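Side-chain contacts in nucleotidyltransferase-like protein (Exiguobacterium sibiricum, PDB 3C18), which is of unproven function but probably transfers nucleotidyl groups, combining a nucleotidyltransferase-like region with substrate-binding-like and helix-turn-helix regions: residues Asp148-Val153 against Glu192-Ser197; Ile97-Arg100 against Leu104-Leu107; Ser272-Lys277 against Leu283-Pro288. All coordinates share one frame; numbering follows the deposited sequence.

Contact 1: Asp148-Val153 against Glu192-Ser197; sequences DAYTHV and EQLLLS
Tyr150 brings ring atom CE2 up to the branched end of Leu194. This is helix-to-helix packing in the all-helical region that resembles the YgxA substrate-binding domain. It joins helix 146-167 to the last turn of helix 185-195. The two side chains come from opposite directions. Tyr150 holds CG anti to its backbone N (chi1 -172°), and this stretches the ring across the gap between the helices. Leu194 likewise has CG trans to the backbone N (chi1 177°) and reaches back with its methyls. Leu194 CD1 lies 3.7 Å from Tyr150 CE2, and the approach to the ring is oblique. The other methyl, Leu194 CD2, rests 4.0 Å from Val153 CG1, one turn further along helix 146-167. Leu194 therefore divides its two branches between a ring carbon and a valine methyl. All of these groups are buried, and Leu201 and Leu209 of helix 201-218 pack on Tyr150 and Val153 respectively. Leu195 starts out pointing away from helix 146-167, yet Leu195 CD2 comes to 3.8 Å from Tyr150 OH. Its side chain crosses the tyrosine at about a right angle.

The phenol end is polar and sits at the subunit interface. Tyr150 OH is hydrogen-bonded to Tyr150 OH of the second subunit. Leu195 also packs on that second Tyr150. The apolar contact inside one chain thus lies directly beside the dimer contact. Leu196 is the first residue to leave helical geometry, so the tyrosine meets the helix where it ends. A water completes the link: it lies 2.5 Å from Tyr150 OH and gives a hydrogen bond of 2.8 Å to Leu194 O.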
ATOM      1  N   ASP A 148      20.031  -1.947   2.972  1.00 25.60           N
ATOM      2  CA  ASP A 148      18.654  -1.608   3.375  1.00 28.01           C
ATOM      3  C   ASP A 148      18.362  -0.109   3.218  1.00 26.53           C
ATOM      4  O   ASP A 148      17.267   0.313   2.850  1.00 28.58           O
ATOM      5  CB  ASP A 148      18.430  -2.064   4.801  1.00 29.27           C
ATOM      6  CG  ASP A 148      18.302  -3.578   4.912  1.00 35.95           C
ATOM      7  OD1 ASP A 148      17.253  -4.097   4.496  1.00 30.81           O
ATOM      8  OD2 ASP A 148      19.217  -4.228   5.423  1.00 32.57           O
ATOM      9  N   ALA A 149      19.359   0.701   3.502  1.00 26.34           N
ATOM     10  CA  ALA A 149      19.216   2.158   3.355  1.00 26.09           C
ATOM     11  C   ALA A 149      19.034   2.496   1.891  1.00 26.85           C
ATOM     12  O   ALA A 149      18.247   3.355   1.513  1.00 28.26           O
ATOM     13  CB  ALA A 149      20.455   2.896   3.918  1.00 26.01           C
ATOM     14  N   TYR A 150      19.801   1.813   1.063  1.00 24.91           N
ATOM     15  CA  TYR A 150      19.702   1.984  -0.393  1.00 24.25           C
ATOM     16  C   TYR A 150      18.307   1.741  -0.845  1.00 27.21           C
ATOM     17  O   TYR A 150      17.765   2.482  -1.654  1.00 28.51           O
ATOM     18  CB  TYR A 150      20.606   1.024  -1.135  1.00 23.90           C
ATOM     19  CG  TYR A 150      20.696   1.268  -2.621  1.00 22.90           C
ATOM     20  CD1 TYR A 150      19.685   0.858  -3.480  1.00 30.17           C
ATOM     21  CD2 TYR A 150      21.774   1.952  -3.160  1.00 26.64           C
ATOM     22  CE1 TYR A 150      19.759   1.087  -4.866  1.00 25.50           C
ATOM     23  CE2 TYR A 150      21.869   2.182  -4.551  1.00 20.01           C
ATOM     24  CZ  TYR A 150      20.874   1.741  -5.399  1.00 26.25           C
ATOM     25  OH  TYR A 150      20.973   1.968  -6.767  1.00 29.69           O
ATOM     26  N   THR A 151      17.688   0.719  -0.272  1.00 31.09           N
ATOM     27  CA  THR A 151      16.321   0.378  -0.638  1.00 29.23           C
ATOM     28  C   THR A 151      15.381   1.548  -0.397  1.00 28.77           C
ATOM     29  O   THR A 151      14.592   1.907  -1.250  1.00 32.68           O
ATOM     30  CB  THR A 151      15.805  -0.907   0.081  1.00 32.88           C
ATOM     31  OG1 THR A 151      16.630  -2.020  -0.288  1.00 28.87           O
ATOM     32  CG2 THR A 151      14.409  -1.197  -0.342  1.00 33.20           C
ATOM     33  N   HIS A 152      15.487   2.165   0.774  1.00 28.95           N
ATOM     34  CA  HIS A 152      14.602   3.278   1.141  1.00 25.62           C
ATOM     35  C   HIS A 152      14.937   4.550   0.398  1.00 24.19           C
ATOM     36  O   HIS A 152      14.056   5.271  -0.035  1.00 23.30           O
ATOM     37  CB  HIS A 152      14.570   3.474   2.652  1.00 27.32           C
ATOM     38  CG  HIS A 152      13.929   2.326   3.353  1.00 28.67           C
ATOM     39  ND1 HIS A 152      12.631   2.371   3.819  1.00 33.06           N
ATOM     40  CD2 HIS A 152      14.367   1.066   3.589  1.00 32.46           C
ATOM     41  CE1 HIS A 152      12.319   1.207   4.359  1.00 36.87           C
ATOM     42  NE2 HIS A 152      13.346   0.395   4.221  1.00 31.01           N
ATOM     43  N   VAL A 153      16.222   4.771   0.183  1.00 23.44           N
ATOM     44  CA  VAL A 153      16.636   5.966  -0.532  1.00 25.41           C
ATOM     45  C   VAL A 153      16.087   5.920  -1.948  1.00 25.80           C
ATOM     46  O   VAL A 153      15.595   6.916  -2.486  1.00 30.12           O
ATOM     47  CB  VAL A 153      18.148   6.148  -0.563  1.00 29.46           C
ATOM     48  CG1 VAL A 153      18.521   7.061  -1.696  1.00 26.91           C
ATOM     49  CG2 VAL A 153      18.597   6.718   0.787  1.00 24.06           C
ATOM     50  N   GLU A 192      19.990   9.646 -11.338  1.00 39.28           N
ATOM     51  CA  GLU A 192      20.960   9.198 -12.330  1.00 40.30           C
ATOM     52  C   GLU A 192      22.318   9.039 -11.659  1.00 39.30           C
ATOM     53  O   GLU A 192      23.027   8.077 -11.884  1.00 40.40           O
ATOM     54  CB  GLU A 192      21.035  10.209 -13.484  1.00 40.91           C
ATOM     55  CG  GLU A 192      21.520   9.627 -14.781  1.00 49.01           C
ATOM     56  CD  GLU A 192      21.322  10.569 -15.967  1.00 54.25           C
ATOM     57  OE1 GLU A 192      21.689  11.759 -15.834  1.00 57.60           O
ATOM     58  OE2 GLU A 192      20.816  10.112 -17.028  1.00 47.25           O
ATOM     59  N   GLN A 193      22.644  10.004 -10.816  1.00 38.78           N
ATOM     60  CA  GLN A 193      23.890   9.989 -10.049  1.00 40.00           C
ATOM     61  C   GLN A 193      23.972   8.762  -9.192  1.00 37.96           C
ATOM     62  O   GLN A 193      25.055   8.247  -8.947  1.00 37.26           O
ATOM     63  CB  GLN A 193      23.981  11.150  -9.054  1.00 40.39           C
ATOM     64  CG  GLN A 193      24.274  12.524  -9.561  1.00 45.95           C
ATOM     65  CD  GLN A 193      24.001  13.550  -8.442  1.00 62.34           C
ATOM     66  OE1 GLN A 193      24.156  13.245  -7.217  1.00 57.67           O
ATOM     67  NE2 GLN A 193      23.551  14.749  -8.839  1.00 63.02           N
ATOM     68  N   LEU A 194      22.830   8.372  -8.639  1.00 38.02           N
ATOM     69  CA  LEU A 194      22.770   7.220  -7.720  1.00 38.26           C
ATOM     70  C   LEU A 194      22.966   5.949  -8.533  1.00 38.98           C
ATOM     71  O   LEU A 194      23.713   5.065  -8.149  1.00 38.39           O
ATOM     72  CB  LEU A 194      21.443   7.168  -6.921  1.00 39.10           C
ATOM     73  CG  LEU A 194      21.245   5.958  -5.984  1.00 33.45           C
ATOM     74  CD1 LEU A 194      22.346   5.872  -5.009  1.00 34.78           C
ATOM     75  CD2 LEU A 194      19.869   5.940  -5.244  1.00 29.05           C
ATOM     76  N   LEU A 195      22.326   5.884  -9.690  1.00 37.18           N
ATOM     77  CA  LEU A 195      22.370   4.650 -10.464  1.00 38.98           C
ATOM     78  C   LEU A 195      23.720   4.462 -11.087  1.00 39.13           C
ATOM     79  O   LEU A 195      24.315   3.400 -11.020  1.00 40.34           O
ATOM     80  CB  LEU A 195      21.323   4.628 -11.579  1.00 40.27           C
ATOM     81  CG  LEU A 195      19.874   4.407 -11.151  1.00 44.30           C
ATOM     82  CD1 LEU A 195      19.010   4.023 -12.331  1.00 41.69           C
ATOM     83  CD2 LEU A 195      19.819   3.362 -10.067  1.00 46.33           C
ATOM     84  N   LEU A 196      24.190   5.516 -11.713  1.00 38.77           N
ATOM     85  CA  LEU A 196      25.400   5.418 -12.545  1.00 37.96           C
ATOM     86  C   LEU A 196      26.627   5.764 -11.752  1.00 40.19           C
ATOM     87  O   LEU A 196      27.684   6.041 -12.294  1.00 39.38           O
ATOM     88  CB  LEU A 196      25.280   6.353 -13.741  1.00 38.62           C
ATOM     89  CG  LEU A 196      23.996   6.172 -14.558  1.00 40.17           C
ATOM     90  CD1 LEU A 196      23.984   7.197 -15.716  1.00 36.70           C
ATOM     91  CD2 LEU A 196      23.876   4.731 -15.056  1.00 36.29           C
ATOM     92  N   SER A 197      26.457   5.756 -10.445  1.00 40.07           N
ATOM     93  CA  SER A 197      27.529   6.140  -9.531  1.00 40.30           C
ATOM     94  C   SER A 197      28.639   5.137  -9.608  1.00 42.84           C
ATOM     95  O   SER A 197      28.399   3.941  -9.802  1.00 43.35           O
ATOM     96  CB  SER A 197      27.030   6.184  -8.068  1.00 43.07           C
ATOM     97  OG  SER A 197      28.053   6.618  -7.185  1.00 37.95           O
TER
HETATM   98  O   HOH W   1      23.281   2.397  -7.631  1.00 46.49           O

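Contact 2: Ile97-Arg100 against Leu104-Leu107; sequences IFER and LTDL
Glu99 places CG between its backbone N and carbonyl carbon (chi1 60°), and an extended chain carries its carboxylate to Leu104 and Thr105. Thr105 sets OG1 beside its own backbone N (chi1 -73°), so its hydroxyl and its amide both serve the same carboxylate. The two side chains cross at about a right angle. Thr105 OG1 donates to Glu99 OE2 over 2.7 Å and meets the syn lone pair of that oxygen. The other oxygen, OE1, takes two backbone amides from the first turn of helix 103-110. Leu104 N is 2.7 Å from Glu99 OE1, but that bond is bent, with 132° at the hydrogen. Thr105 N is 3.0 Å from Glu99 OE1 and straighter. The position of OE1 is less certain than that of OE2, so these two bonds should be read with some caution. Taken together, the three donors would hold the carboxylate by both oxygens and limit its rotation. Positive potential at the helix start probably adds to the attraction. Beside the polar group, Leu104 CD1 packs 3.7 Å from Phe98 O.

The contact closes a short connection from strand 95-99 to helix 103-110 in the nucleotidyltransferase-like region. Strand 95-99 lies at the edge of a mixed five-stranded sheet, next to strand 19-26. Ile97 and Phe98 both face Ile22 there, forming a classic beta bulge. Leu104 reaches Ile23 of strand 19-26, and helix 103-110 itself also packs on helix 72-81.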
ATOM      1  N   ILE A  97     -21.338   0.739 -23.310  1.00 40.74           N
ATOM      2  CA  ILE A  97     -22.341  -0.251 -23.704  1.00 38.55           C
ATOM      3  C   ILE A  97     -23.683   0.180 -23.175  1.00 38.09           C
ATOM      4  O   ILE A  97     -24.715  -0.043 -23.796  1.00 40.59           O
ATOM      5  CB  ILE A  97     -22.013  -1.666 -23.132  1.00 37.52           C
ATOM      6  CG1 ILE A  97     -20.795  -2.256 -23.831  1.00 38.75           C
ATOM      7  CG2 ILE A  97     -23.160  -2.607 -23.298  1.00 38.29           C
ATOM      8  CD1 ILE A  97     -20.909  -2.300 -25.312  1.00 31.35           C
ATOM      9  N   PHE A  98     -23.655   0.831 -22.026  1.00 35.04           N
ATOM     10  CA  PHE A  98     -24.882   1.215 -21.342  1.00 36.36           C
ATOM     11  C   PHE A  98     -24.596   2.194 -20.249  1.00 36.99           C
ATOM     12  O   PHE A  98     -23.569   2.106 -19.591  1.00 35.46           O
ATOM     13  CB  PHE A  98     -25.540  -0.030 -20.728  1.00 33.76           C
ATOM     14  CG  PHE A  98     -26.653   0.282 -19.777  1.00 38.25           C
ATOM     15  CD1 PHE A  98     -27.942   0.476 -20.239  1.00 32.76           C
ATOM     16  CD2 PHE A  98     -26.411   0.400 -18.420  1.00 34.51           C
ATOM     17  CE1 PHE A  98     -28.963   0.781 -19.361  1.00 38.58           C
ATOM     18  CE2 PHE A  98     -27.419   0.713 -17.547  1.00 33.27           C
ATOM     19  CZ  PHE A  98     -28.693   0.904 -18.006  1.00 37.26           C
ATOM     20  N   GLU A  99     -25.519   3.122 -20.054  1.00 38.37           N
ATOM     21  CA  GLU A  99     -25.398   4.048 -18.931  1.00 39.68           C
ATOM     22  C   GLU A  99     -26.701   4.692 -18.546  1.00 39.22           C
ATOM     23  O   GLU A  99     -27.631   4.779 -19.325  1.00 39.99           O
ATOM     24  CB  GLU A  99     -24.344   5.123 -19.206  1.00 40.16           C
ATOM     25  CG  GLU A  99     -24.649   5.978 -20.419  1.00 44.12           C
ATOM     26  CD  GLU A  99     -23.742   7.190 -20.535  1.00 41.45           C
ATOM     27  OE1 GLU A  99     -23.314   7.732 -19.497  1.00 40.30           O
ATOM     28  OE2 GLU A  99     -23.463   7.609 -21.672  1.00 41.79           O
ATOM     29  N   ARG A 100     -26.748   5.091 -17.290  1.00 40.75           N
ATOM     30  CA  ARG A 100     -27.849   5.861 -16.767  1.00 39.95           C
ATOM     31  C   ARG A 100     -27.338   7.214 -16.338  1.00 41.27           C
ATOM     32  O   ARG A 100     -26.258   7.329 -15.784  1.00 39.94           O
ATOM     33  CB  ARG A 100     -28.489   5.180 -15.561  1.00 39.83           C
ATOM     34  CG  ARG A 100     -29.359   3.981 -15.888  1.00 42.25           C
ATOM     35  CD  ARG A 100     -30.036   3.464 -14.620  1.00 38.62           C
ATOM     36  NE  ARG A 100     -30.998   2.415 -14.918  1.00 40.24           N
ATOM     37  CZ  ARG A 100     -30.729   1.118 -14.867  1.00 48.33           C
ATOM     38  NH1 ARG A 100     -29.526   0.704 -14.518  1.00 41.19           N
ATOM     39  NH2 ARG A 100     -31.669   0.227 -15.159  1.00 48.48           N
ATOM     40  N   LEU A 104     -21.385   7.766 -17.591  1.00 33.31           N
ATOM     41  CA  LEU A 104     -20.109   7.422 -18.240  1.00 33.99           C
ATOM     42  C   LEU A 104     -19.683   8.492 -19.231  1.00 34.96           C
ATOM     43  O   LEU A 104     -18.503   8.717 -19.425  1.00 34.16           O
ATOM     44  CB  LEU A 104     -20.141   6.065 -18.923  1.00 33.67           C
ATOM     45  CG  LEU A 104     -20.060   4.881 -17.981  1.00 33.89           C
ATOM     46  CD1 LEU A 104     -20.287   3.582 -18.754  1.00 34.75           C
ATOM     47  CD2 LEU A 104     -18.705   4.866 -17.254  1.00 31.63           C
ATOM     48  N   THR A 105     -20.650   9.151 -19.853  1.00 37.13           N
ATOM     49  CA  THR A 105     -20.330  10.202 -20.831  1.00 38.38           C
ATOM     50  C   THR A 105     -19.683  11.379 -20.108  1.00 39.44           C
ATOM     51  O   THR A 105     -18.696  11.956 -20.567  1.00 41.44           O
ATOM     52  CB  THR A 105     -21.577  10.663 -21.644  1.00 41.11           C
ATOM     53  OG1 THR A 105     -21.935   9.631 -22.577  1.00 39.33           O
ATOM     54  CG2 THR A 105     -21.278  11.959 -22.412  1.00 37.89           C
ATOM     55  N   ASP A 106     -20.226  11.684 -18.939  1.00 38.65           N
ATOM     56  CA  ASP A 106     -19.728  12.783 -18.119  1.00 37.11           C
ATOM     57  C   ASP A 106     -18.379  12.417 -17.538  1.00 37.57           C
ATOM     58  O   ASP A 106     -17.511  13.262 -17.393  1.00 37.15           O
ATOM     59  CB  ASP A 106     -20.651  13.062 -16.929  1.00 39.14           C
ATOM     60  CG  ASP A 106     -21.950  13.708 -17.331  1.00 44.88           C
ATOM     61  OD1 ASP A 106     -22.126  14.026 -18.537  1.00 55.08           O
ATOM     62  OD2 ASP A 106     -22.793  13.901 -16.419  1.00 52.07           O
ATOM     63  N   LEU A 107     -18.238  11.146 -17.176  1.00 37.31           N
ATOM     64  CA  LEU A 107     -17.015  10.654 -16.505  1.00 35.30           C
ATOM     65  C   LEU A 107     -15.815  10.787 -17.452  1.00 36.31           C
ATOM     66  O   LEU A 107     -14.716  11.204 -17.063  1.00 36.23           O
ATOM     67  CB  LEU A 107     -17.204   9.209 -16.002  1.00 36.79           C
ATOM     68  CG  LEU A 107     -16.063   8.606 -15.181  1.00 36.49           C
ATOM     69  CD1 LEU A 107     -15.494   9.646 -14.297  1.00 39.27           C
ATOM     70  CD2 LEU A 107     -16.508   7.423 -14.353  1.00 38.38           C
TER

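Contact 3: Ser272-Lys277 against Leu283-Pro288; sequences SYQRTK and LVTYEP
Gln274 runs across Thr285 at about a right angle, on the sheet face they share with Ser272 and Leu283. Gln274 CB is 4.0 Å from Leu283 O. Next, Gln274 CG lies 4.0 Å from Thr285 CG2. Gln274 CD comes nearer to the same methyl, Thr285 CG2, at 3.8 Å. At the tip, OE1 is also beside that methyl, while Gln274 NE2 stays 3.9 Å from Thr285 OG1, too far for a hydrogen bond. The amide is therefore set beside a methyl group. Pro237 packs on both Gln274 and Thr285.

The two strands form the hairpin that follows the helices of a helix-turn-helix region, consistent with the wing of a winged helix. Strand 238-239 pairs with the other side of strand 281-288. Ser272 with Thr285, and Gln274 with Leu283, are antiparallel hydrogen-bonded pairs. Each exchanges two backbone bonds, such as Gln274 N to Leu283 O at 2.9 Å. Tyr273 with Val284 is the non-hydrogen-bonded pair between them. On that opposite face Tyr273 and Val284 lie side by side, with Tyr273 CE1 4.0 Å from Val284 CG2. Tyr273 OH is hydrogen-bonded to Arg64 NH1 of the second subunit, and Arg59 of that subunit makes a cation-pi contact with the Tyr273 ring.

Ser272 OG and Thr285 OG1 are 2.6 Å apart. Both oxygens lie between their own backbone N and carbonyl carbon (chi1 60° and 68°), which turns them together. A water also bonds Ser272 OG and weakly bonds Thr285 O. The Ser272 and Thr285 face thus mixes hydroxyls with aliphatic groups. The four backbone bonds fix the register of the hairpin, while the polar end of Tyr273 is satisfied by the second subunit.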
ATOM      1  N   SER A 272       1.585  24.263  20.286  1.00 29.00           N
ATOM      2  CA  SER A 272       1.299  24.811  21.569  1.00 28.56           C
ATOM      3  C   SER A 272       0.541  23.828  22.435  1.00 26.93           C
ATOM      4  O   SER A 272       0.255  22.734  22.050  1.00 26.48           O
ATOM      5  CB  SER A 272       0.484  26.107  21.451  1.00 30.56           C
ATOM      6  OG  SER A 272      -0.750  25.873  20.784  1.00 39.63           O
ATOM      7  N   TYR A 273       0.277  24.259  23.638  1.00 26.27           N
ATOM      8  CA  TYR A 273      -0.291  23.416  24.648  1.00 25.59           C
ATOM      9  C   TYR A 273      -1.375  24.149  25.399  1.00 26.56           C
ATOM     10  O   TYR A 273      -1.144  25.236  25.879  1.00 28.75           O
ATOM     11  CB  TYR A 273       0.800  23.016  25.605  1.00 27.79           C
ATOM     12  CG  TYR A 273       1.993  22.371  24.941  1.00 26.22           C
ATOM     13  CD1 TYR A 273       2.013  21.027  24.675  1.00 25.27           C
ATOM     14  CD2 TYR A 273       3.085  23.134  24.550  1.00 27.10           C
ATOM     15  CE1 TYR A 273       3.123  20.424  24.063  1.00 26.46           C
ATOM     16  CE2 TYR A 273       4.173  22.556  23.935  1.00 31.86           C
ATOM     17  CZ  TYR A 273       4.188  21.196  23.700  1.00 29.30           C
ATOM     18  OH  TYR A 273       5.281  20.611  23.090  1.00 33.27           O
ATOM     19  N   GLN A 274      -2.533  23.528  25.523  1.00 24.52           N
ATOM     20  CA  GLN A 274      -3.686  24.134  26.171  1.00 27.44           C
ATOM     21  C   GLN A 274      -4.184  23.307  27.325  1.00 27.20           C
ATOM     22  O   GLN A 274      -4.671  22.199  27.144  1.00 27.21           O
ATOM     23  CB  GLN A 274      -4.832  24.281  25.172  1.00 28.90           C
ATOM     24  CG  GLN A 274      -4.586  25.296  24.062  1.00 48.86           C
ATOM     25  CD  GLN A 274      -5.793  25.448  23.122  1.00 58.24           C
ATOM     26  OE1 GLN A 274      -6.860  24.851  23.350  1.00 64.29           O
ATOM     27  NE2 GLN A 274      -5.624  26.244  22.061  1.00 51.72           N
ATOM     28  N   ARG A 275      -4.084  23.843  28.522  1.00 26.32           N
ATOM     29  CA  ARG A 275      -4.469  23.077  29.692  1.00 24.77           C
ATOM     30  C   ARG A 275      -5.941  23.187  29.944  1.00 24.44           C
ATOM     31  O   ARG A 275      -6.507  24.267  29.958  1.00 27.02           O
ATOM     32  CB  ARG A 275      -3.681  23.486  30.931  1.00 26.66           C
ATOM     33  CG  ARG A 275      -3.926  22.541  32.100  1.00 26.10           C
ATOM     34  CD  ARG A 275      -2.994  22.803  33.256  1.00 30.15           C
ATOM     35  NE  ARG A 275      -3.128  24.169  33.728  1.00 24.34           N
ATOM     36  CZ  ARG A 275      -4.151  24.631  34.433  1.00 24.07           C
ATOM     37  NH1 ARG A 275      -5.152  23.828  34.756  1.00 27.70           N
ATOM     38  NH2 ARG A 275      -4.172  25.901  34.821  1.00 29.69           N
ATOM     39  N   THR A 276      -6.548  22.035  30.163  1.00 26.37           N
ATOM     40  CA  THR A 276      -7.989  21.959  30.399  1.00 23.89           C
ATOM     41  C   THR A 276      -8.280  22.581  31.756  1.00 24.35           C
ATOM     42  O   THR A 276      -7.643  22.277  32.764  1.00 24.13           O
ATOM     43  CB  THR A 276      -8.515  20.527  30.243  1.00 22.74           C
ATOM     44  OG1 THR A 276      -8.214  20.083  28.920  1.00 27.26           O
ATOM     45  CG2 THR A 276     -10.015  20.456  30.457  1.00 25.41           C
ATOM     46  N   LYS A 277      -9.227  23.507  31.768  1.00 23.28           N
ATOM     47  CA  LYS A 277      -9.573  24.158  32.997  1.00 22.99           C
ATOM     48  C   LYS A 277      -9.984  23.116  34.031  1.00 20.61           C
ATOM     49  O   LYS A 277     -10.788  22.256  33.764  1.00 22.64           O
ATOM     50  CB  LYS A 277     -10.657  25.221  32.799  1.00 20.57           C
ATOM     51  CG  LYS A 277     -10.132  26.444  32.144  1.00 25.13           C
ATOM     52  CD  LYS A 277     -11.183  27.569  32.109  1.00 22.59           C
ATOM     53  CE  LYS A 277     -10.535  28.805  31.567  1.00 27.75           C
ATOM     54  NZ  LYS A 277     -11.507  29.923  31.423  1.00 19.90           N
ATOM     55  N   LEU A 283      -3.778  19.524  26.182  1.00 21.80           N
ATOM     56  CA  LEU A 283      -3.902  19.014  24.832  1.00 18.83           C
ATOM     57  C   LEU A 283      -2.907  19.769  23.998  1.00 19.91           C
ATOM     58  O   LEU A 283      -2.793  20.965  24.115  1.00 23.43           O
ATOM     59  CB  LEU A 283      -5.308  19.260  24.257  1.00 22.87           C
ATOM     60  CG  LEU A 283      -6.351  18.174  24.593  1.00 29.59           C
ATOM     61  CD1 LEU A 283      -6.056  17.602  25.932  1.00 34.39           C
ATOM     62  CD2 LEU A 283      -7.700  18.777  24.579  1.00 35.93           C
ATOM     63  N   VAL A 284      -2.164  19.028  23.181  1.00 21.13           N
ATOM     64  CA  VAL A 284      -1.258  19.614  22.216  1.00 20.35           C
ATOM     65  C   VAL A 284      -2.092  20.111  21.073  1.00 24.33           C
ATOM     66  O   VAL A 284      -3.028  19.437  20.650  1.00 24.50           O
ATOM     67  CB  VAL A 284      -0.244  18.607  21.709  1.00 22.93           C
ATOM     68  CG1 VAL A 284       0.822  19.307  20.923  1.00 23.54           C
ATOM     69  CG2 VAL A 284       0.322  17.815  22.939  1.00 19.89           C
ATOM     70  N   THR A 285      -1.753  21.313  20.587  1.00 24.74           N
ATOM     71  CA  THR A 285      -2.513  21.955  19.508  1.00 23.68           C
ATOM     72  C   THR A 285      -1.570  22.484  18.445  1.00 23.95           C
ATOM     73  O   THR A 285      -0.373  22.727  18.700  1.00 24.68           O
ATOM     74  CB  THR A 285      -3.450  23.078  20.033  1.00 28.81           C
ATOM     75  OG1 THR A 285      -2.677  24.173  20.517  1.00 36.43           O
ATOM     76  CG2 THR A 285      -4.326  22.583  21.169  1.00 24.15           C
ATOM     77  N   TYR A 286      -2.099  22.500  17.239  1.00 24.70           N
ATOM     78  CA  TYR A 286      -1.335  22.788  16.027  1.00 22.93           C
ATOM     79  C   TYR A 286      -2.042  23.790  15.164  1.00 25.44           C
ATOM     80  O   TYR A 286      -3.284  23.769  15.007  1.00 24.98           O
ATOM     81  CB  TYR A 286      -1.153  21.522  15.216  1.00 26.09           C
ATOM     82  CG  TYR A 286      -0.564  20.390  16.012  1.00 22.84           C
ATOM     83  CD1 TYR A 286       0.778  20.319  16.250  1.00 24.80           C
ATOM     84  CD2 TYR A 286      -1.378  19.421  16.580  1.00 27.13           C
ATOM     85  CE1 TYR A 286       1.314  19.285  16.991  1.00 19.74           C
ATOM     86  CE2 TYR A 286      -0.837  18.380  17.321  1.00 18.76           C
ATOM     87  CZ  TYR A 286       0.529  18.319  17.512  1.00 30.63           C
ATOM     88  OH  TYR A 286       1.121  17.305  18.253  1.00 22.84           O
ATOM     89  N   GLU A 287      -1.250  24.692  14.605  1.00 26.58           N
ATOM     90  CA  GLU A 287      -1.835  25.758  13.792  1.00 25.16           C
ATOM     91  C   GLU A 287      -0.886  26.139  12.654  1.00 27.17           C
ATOM     92  O   GLU A 287       0.287  26.276  12.895  1.00 21.86           O
ATOM     93  CB  GLU A 287      -2.063  26.995  14.669  1.00 30.02           C
ATOM     94  CG  GLU A 287      -3.044  28.007  14.094  1.00 30.73           C
ATOM     95  CD  GLU A 287      -3.307  29.164  15.065  1.00 46.38           C
ATOM     96  OE1 GLU A 287      -2.492  29.339  16.011  1.00 42.40           O
ATOM     97  OE2 GLU A 287      -4.344  29.861  14.884  1.00 49.51           O
ATOM     98  N   PRO A 288      -1.404  26.309  11.436  1.00 31.35           N
ATOM     99  CA  PRO A 288      -0.489  26.749  10.387  1.00 36.27           C
ATOM    100  C   PRO A 288      -0.030  28.175  10.634  1.00 39.80           C
ATOM    101  O   PRO A 288      -0.805  29.042  11.045  1.00 37.00           O
ATOM    102  CB  PRO A 288      -1.323  26.663   9.099  1.00 36.37           C
ATOM    103  CG  PRO A 288      -2.677  26.169   9.503  1.00 36.11           C
ATOM    104  CD  PRO A 288      -2.804  26.328  10.996  1.00 34.34           C
TER
HETATM  105  O   HOH W   2      -0.679  25.768  18.102  1.00 32.41           O

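The three contacts follow one another along the chain in the order 2, 1, 3, each in a different family region. They are far apart. Centres of contacts 1 and 2 are 45 Å apart, on opposite sides of the chain's centre; those of contacts 1 and 3 are 41 Å apart, and those of 2 and 3 are 49 Å apart. Even the nearest atoms of any two are at least about 24 Å from each other. Contacts 1 and 3 both reach the second subunit, whereas contact 2 is touched by no other chain of the assembly. No ligand marks an active site among them, so fold and subunit interface alone place the contacts.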